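Local coordinates for beta-lactamase Mb2281c (Mycobacterium bovis, PDB 3I7J), which probably acts as a serine hydrolase of the beta-lactamase family, at residues S151-R165 against I234-L247. Numbering follows the deposited sequence.
Sequences STVADLAVFAGDLLR and IWVDPKADLALVVL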
# COMPACT_ATOMS: atom_id res chain seq x y z
N SER A 151 1.14 -2.17 12.78
CA SER A 151 2.42 -2.82 12.50
C SER A 151 3.60 -1.99 13.01
O SER A 151 3.42 -0.94 13.63
CB SER A 151 2.55 -3.06 10.99
OG SER A 151 3.66 -3.88 10.69
N THR A 152 4.81 -2.46 12.72
CA THR A 152 6.05 -1.81 13.13
C THR A 152 6.93 -1.57 11.92
O THR A 152 6.73 -2.20 10.88
CB THR A 152 6.85 -2.70 14.09
OG1 THR A 152 7.24 -3.90 13.39
CG2 THR A 152 6.02 -3.08 15.30
N VAL A 153 7.92 -0.69 12.03
CA VAL A 153 8.80 -0.44 10.90
C VAL A 153 9.59 -1.71 10.55
O VAL A 153 9.85 -1.97 9.38
CB VAL A 153 9.78 0.73 11.18
CG1 VAL A 153 10.76 0.89 10.02
CG2 VAL A 153 8.99 2.02 11.35
N ALA A 154 9.95 -2.49 11.57
CA ALA A 154 10.69 -3.73 11.35
C ALA A 154 9.89 -4.71 10.50
O ALA A 154 10.42 -5.33 9.58
CB ALA A 154 11.03 -4.38 12.70
N ASP A 155 8.61 -4.87 10.84
CA ASP A 155 7.72 -5.76 10.09
C ASP A 155 7.50 -5.22 8.68
O ASP A 155 7.52 -5.98 7.70
CB ASP A 155 6.37 -5.91 10.80
CG ASP A 155 6.36 -7.01 11.83
OD1 ASP A 155 7.46 -7.48 12.22
OD2 ASP A 155 5.26 -7.39 12.28
N LEU A 156 7.28 -3.91 8.56
CA LEU A 156 7.05 -3.33 7.25
C LEU A 156 8.31 -3.39 6.40
O LEU A 156 8.24 -3.46 5.17
CB LEU A 156 6.58 -1.88 7.37
CG LEU A 156 5.16 -1.69 7.86
CD1 LEU A 156 4.77 -0.24 7.60
CD2 LEU A 156 4.19 -2.62 7.12
N ALA A 157 9.46 -3.38 7.06
CA ALA A 157 10.75 -3.45 6.38
C ALA A 157 10.85 -4.80 5.69
O ALA A 157 11.32 -4.90 4.55
CB ALA A 157 11.89 -3.29 7.39
N VAL A 158 10.42 -5.85 6.39
CA VAL A 158 10.42 -7.20 5.86
C VAL A 158 9.43 -7.25 4.69
O VAL A 158 9.72 -7.86 3.65
CB VAL A 158 9.96 -8.22 6.94
CG1 VAL A 158 9.83 -9.61 6.34
CG2 VAL A 158 10.97 -8.24 8.09
N PHE A 159 8.28 -6.61 4.85
CA PHE A 159 7.26 -6.57 3.81
C PHE A 159 7.84 -5.91 2.56
O PHE A 159 7.70 -6.44 1.45
CB PHE A 159 6.02 -5.81 4.28
CG PHE A 159 4.85 -5.91 3.34
CD1 PHE A 159 4.26 -7.15 3.06
CD2 PHE A 159 4.34 -4.78 2.72
CE1 PHE A 159 3.18 -7.25 2.18
CE2 PHE A 159 3.27 -4.88 1.84
CZ PHE A 159 2.68 -6.12 1.56
N ALA A 160 8.50 -4.77 2.75
CA ALA A 160 9.12 -4.05 1.63
C ALA A 160 10.08 -4.98 0.89
O ALA A 160 10.27 -4.85 -0.32
CB ALA A 160 9.86 -2.82 2.15
N GLY A 161 10.68 -5.92 1.62
CA GLY A 161 11.60 -6.85 1.00
C GLY A 161 10.86 -7.74 0.02
O GLY A 161 11.36 -8.07 -1.06
N ASP A 162 9.65 -8.13 0.39
CA ASP A 162 8.82 -8.98 -0.45
C ASP A 162 8.36 -8.20 -1.68
O ASP A 162 8.14 -8.77 -2.75
CB ASP A 162 7.62 -9.48 0.34
CG ASP A 162 6.88 -10.59 -0.36
OD1 ASP A 162 7.47 -11.68 -0.53
OD2 ASP A 162 5.71 -10.39 -0.74
N LEU A 163 8.22 -6.88 -1.54
CA LEU A 163 7.79 -6.04 -2.66
C LEU A 163 8.94 -5.75 -3.63
O LEU A 163 8.72 -5.38 -4.78
CB LEU A 163 7.21 -4.72 -2.13
CG LEU A 163 5.97 -4.86 -1.24
CD1 LEU A 163 5.49 -3.48 -0.77
CD2 LEU A 163 4.88 -5.56 -2.02
N LEU A 164 10.16 -5.94 -3.15
CA LEU A 164 11.37 -5.70 -3.93
C LEU A 164 11.76 -6.98 -4.68
O LEU A 164 12.16 -6.94 -5.84
CB LEU A 164 12.48 -5.27 -2.97
CG LEU A 164 13.44 -4.12 -3.29
CD1 LEU A 164 12.74 -2.97 -3.97
CD2 LEU A 164 14.09 -3.67 -1.98
N ARG A 165 11.65 -8.10 -3.98
CA ARG A 165 11.95 -9.44 -4.50
C ARG A 165 10.80 -10.33 -4.03
O ARG A 165 10.88 -10.95 -2.98
CB ARG A 165 13.27 -9.95 -3.91
CG ARG A 165 14.50 -9.18 -4.35
CD ARG A 165 14.74 -9.38 -5.84
NE ARG A 165 15.95 -8.69 -6.31
CZ ARG A 165 16.03 -7.39 -6.55
NH1 ARG A 165 14.96 -6.62 -6.38
NH2 ARG A 165 17.17 -6.87 -6.98
N ILE A 234 4.73 3.93 2.55
CA ILE A 234 5.69 2.98 2.05
C ILE A 234 5.73 3.06 0.54
O ILE A 234 4.70 3.08 -0.13
CB ILE A 234 5.34 1.52 2.47
CG1 ILE A 234 6.33 0.55 1.81
CG2 ILE A 234 3.91 1.16 2.04
CD1 ILE A 234 6.17 -0.91 2.28
N TRP A 235 6.94 3.18 0.00
CA TRP A 235 7.10 3.18 -1.43
C TRP A 235 8.27 2.28 -1.77
O TRP A 235 9.20 2.12 -0.98
CB TRP A 235 7.26 4.60 -2.03
CG TRP A 235 8.42 5.45 -1.57
CD1 TRP A 235 8.34 6.63 -0.88
CD2 TRP A 235 9.81 5.27 -1.87
NE1 TRP A 235 9.58 7.19 -0.74
CE2 TRP A 235 10.51 6.38 -1.34
CE3 TRP A 235 10.54 4.28 -2.54
CZ2 TRP A 235 11.90 6.53 -1.46
CZ3 TRP A 235 11.92 4.42 -2.66
CH2 TRP A 235 12.58 5.54 -2.13
N VAL A 236 8.17 1.67 -2.94
CA VAL A 236 9.17 0.75 -3.45
C VAL A 236 9.45 1.27 -4.85
O VAL A 236 8.53 1.44 -5.64
CB VAL A 236 8.59 -0.67 -3.56
CG1 VAL A 236 9.67 -1.66 -3.98
CG2 VAL A 236 7.97 -1.08 -2.22
N ASP A 237 10.71 1.55 -5.15
CA ASP A 237 11.05 2.05 -6.47
C ASP A 237 11.82 0.95 -7.20
O ASP A 237 12.98 0.71 -6.90
CB ASP A 237 11.91 3.32 -6.32
CG ASP A 237 12.13 4.03 -7.63
OD1 ASP A 237 12.31 3.34 -8.66
OD2 ASP A 237 12.15 5.28 -7.63
N PRO A 238 11.17 0.27 -8.16
CA PRO A 238 11.81 -0.82 -8.92
C PRO A 238 13.01 -0.38 -9.76
O PRO A 238 13.87 -1.19 -10.09
CB PRO A 238 10.69 -1.35 -9.80
CG PRO A 238 9.44 -0.92 -9.11
CD PRO A 238 9.79 0.46 -8.61
N LYS A 239 13.05 0.90 -10.12
CA LYS A 239 14.15 1.40 -10.93
C LYS A 239 15.37 1.63 -10.05
O LYS A 239 16.49 1.27 -10.41
CB LYS A 239 13.76 2.70 -11.64
CG LYS A 239 14.83 3.22 -12.60
CD LYS A 239 14.40 4.51 -13.30
CE LYS A 239 13.23 4.30 -14.27
NZ LYS A 239 13.58 3.49 -15.47
N ALA A 240 15.15 2.23 -8.88
CA ALA A 240 16.25 2.49 -7.96
C ALA A 240 16.51 1.21 -7.18
O ALA A 240 17.58 1.04 -6.59
CB ALA A 240 15.88 3.61 -7.00
N ASP A 241 15.53 0.31 -7.22
CA ASP A 241 15.60 -0.96 -6.50
C ASP A 241 15.82 -0.60 -5.03
O ASP A 241 16.74 -1.09 -4.37
CB ASP A 241 16.77 -1.82 -7.02
CG ASP A 241 16.54 -3.31 -6.82
OD1 ASP A 241 15.37 -3.73 -6.65
OD2 ASP A 241 17.52 -4.09 -6.85
N LEU A 242 14.96 0.28 -4.52
CA LEU A 242 15.04 0.72 -3.13
C LEU A 242 13.63 0.88 -2.57
O LEU A 242 12.67 1.11 -3.31
CB LEU A 242 15.77 2.07 -3.08
CG LEU A 242 17.00 2.27 -2.19
CD1 LEU A 242 17.99 1.13 -2.35
CD2 LEU A 242 17.64 3.60 -2.57
N ALA A 243 13.50 0.76 -1.25
CA ALA A 243 12.21 0.91 -0.58
C ALA A 243 12.38 1.81 0.64
O ALA A 243 13.43 1.82 1.27
CB ALA A 243 11.68 -0.45 -0.16
N LEU A 244 11.34 2.56 0.95
CA LEU A 244 11.39 3.44 2.11
C LEU A 244 10.12 3.30 2.91
O LEU A 244 9.02 3.34 2.35
CB LEU A 244 11.56 4.91 1.69
CG LEU A 244 11.40 5.96 2.80
CD1 LEU A 244 12.44 5.73 3.90
CD2 LEU A 244 11.54 7.36 2.21
N VAL A 245 10.27 3.09 4.21
CA VAL A 245 9.13 2.96 5.10
C VAL A 245 9.23 4.07 6.14
O VAL A 245 10.27 4.24 6.78
CB VAL A 245 9.15 1.61 5.85
CG1 VAL A 245 8.17 1.65 7.01
CG2 VAL A 245 8.77 0.47 4.90
N VAL A 246 8.16 4.85 6.29
CA VAL A 246 8.12 5.91 7.30
C VAL A 246 6.81 5.86 8.07
O VAL A 246 5.73 5.89 7.48
CB VAL A 246 8.27 7.34 6.69
CG1 VAL A 246 8.04 8.38 7.79
CG2 VAL A 246 9.67 7.53 6.11
N LEU A 247 6.92 5.77 9.39
CA LEU A 247 5.75 5.74 10.28
C LEU A 247 5.92 6.80 11.36
O LEU A 247 6.96 6.85 12.04
CB LEU A 247 5.60 4.36 10.93
CG LEU A 247 5.35 3.15 10.02
CD1 LEU A 247 5.23 1.90 10.88
CD2 LEU A 247 4.09 3.36 9.18
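T152, whose backbone C touches L247 CD1, caps the start of helix 153-164, its OG1 accepting from D155 N. V153 splits its two methyls between V245 and L247, alternate residues on the helix-facing side of strand 242-247: CG1 meets V245 CG1, while CG2 lies 3.8 Å from L247 CD1. The side chain of L156 crosses that of V245 at about a right angle, its CB resting against the V245 methyls, and its CD1 touches both V245 CG1 and L247 CD1. At the edge of the F159 ring, near the ring plane, lies I234 CD1. One turn beyond L156, A160 brings the helix close to the sheet, its CB 3.8 Å from A243 CB. L163 reaches strand 234-237, crossing V236 at about a right angle, with CB and CD1 both on V236 CG2 and CD1 4.0 Å from I234 CD1. The tightest carbon pair follows, L164 CD1 to V236 CG1 at 3.3 Å. R165 bends at chi2 (-66°) and grips the D241 carboxylate end-on: NH1 binds OD1 at 2.9 Å and NH2 binds OD2 at 2.8 Å, each through a syn lone pair, while NH1 also donates to L164 O from above the carbonyl plane. D241 belongs to the G1 bulge of the hairpin turn. Aliphatic packing thus seats the helix on one face of the central antiparallel sheet, whose other face carries helix 256-271, as in serine beta-lactamases, and a bidentate salt bridge ties the helix end to the turn, where R165 is exposed and D241 partly so.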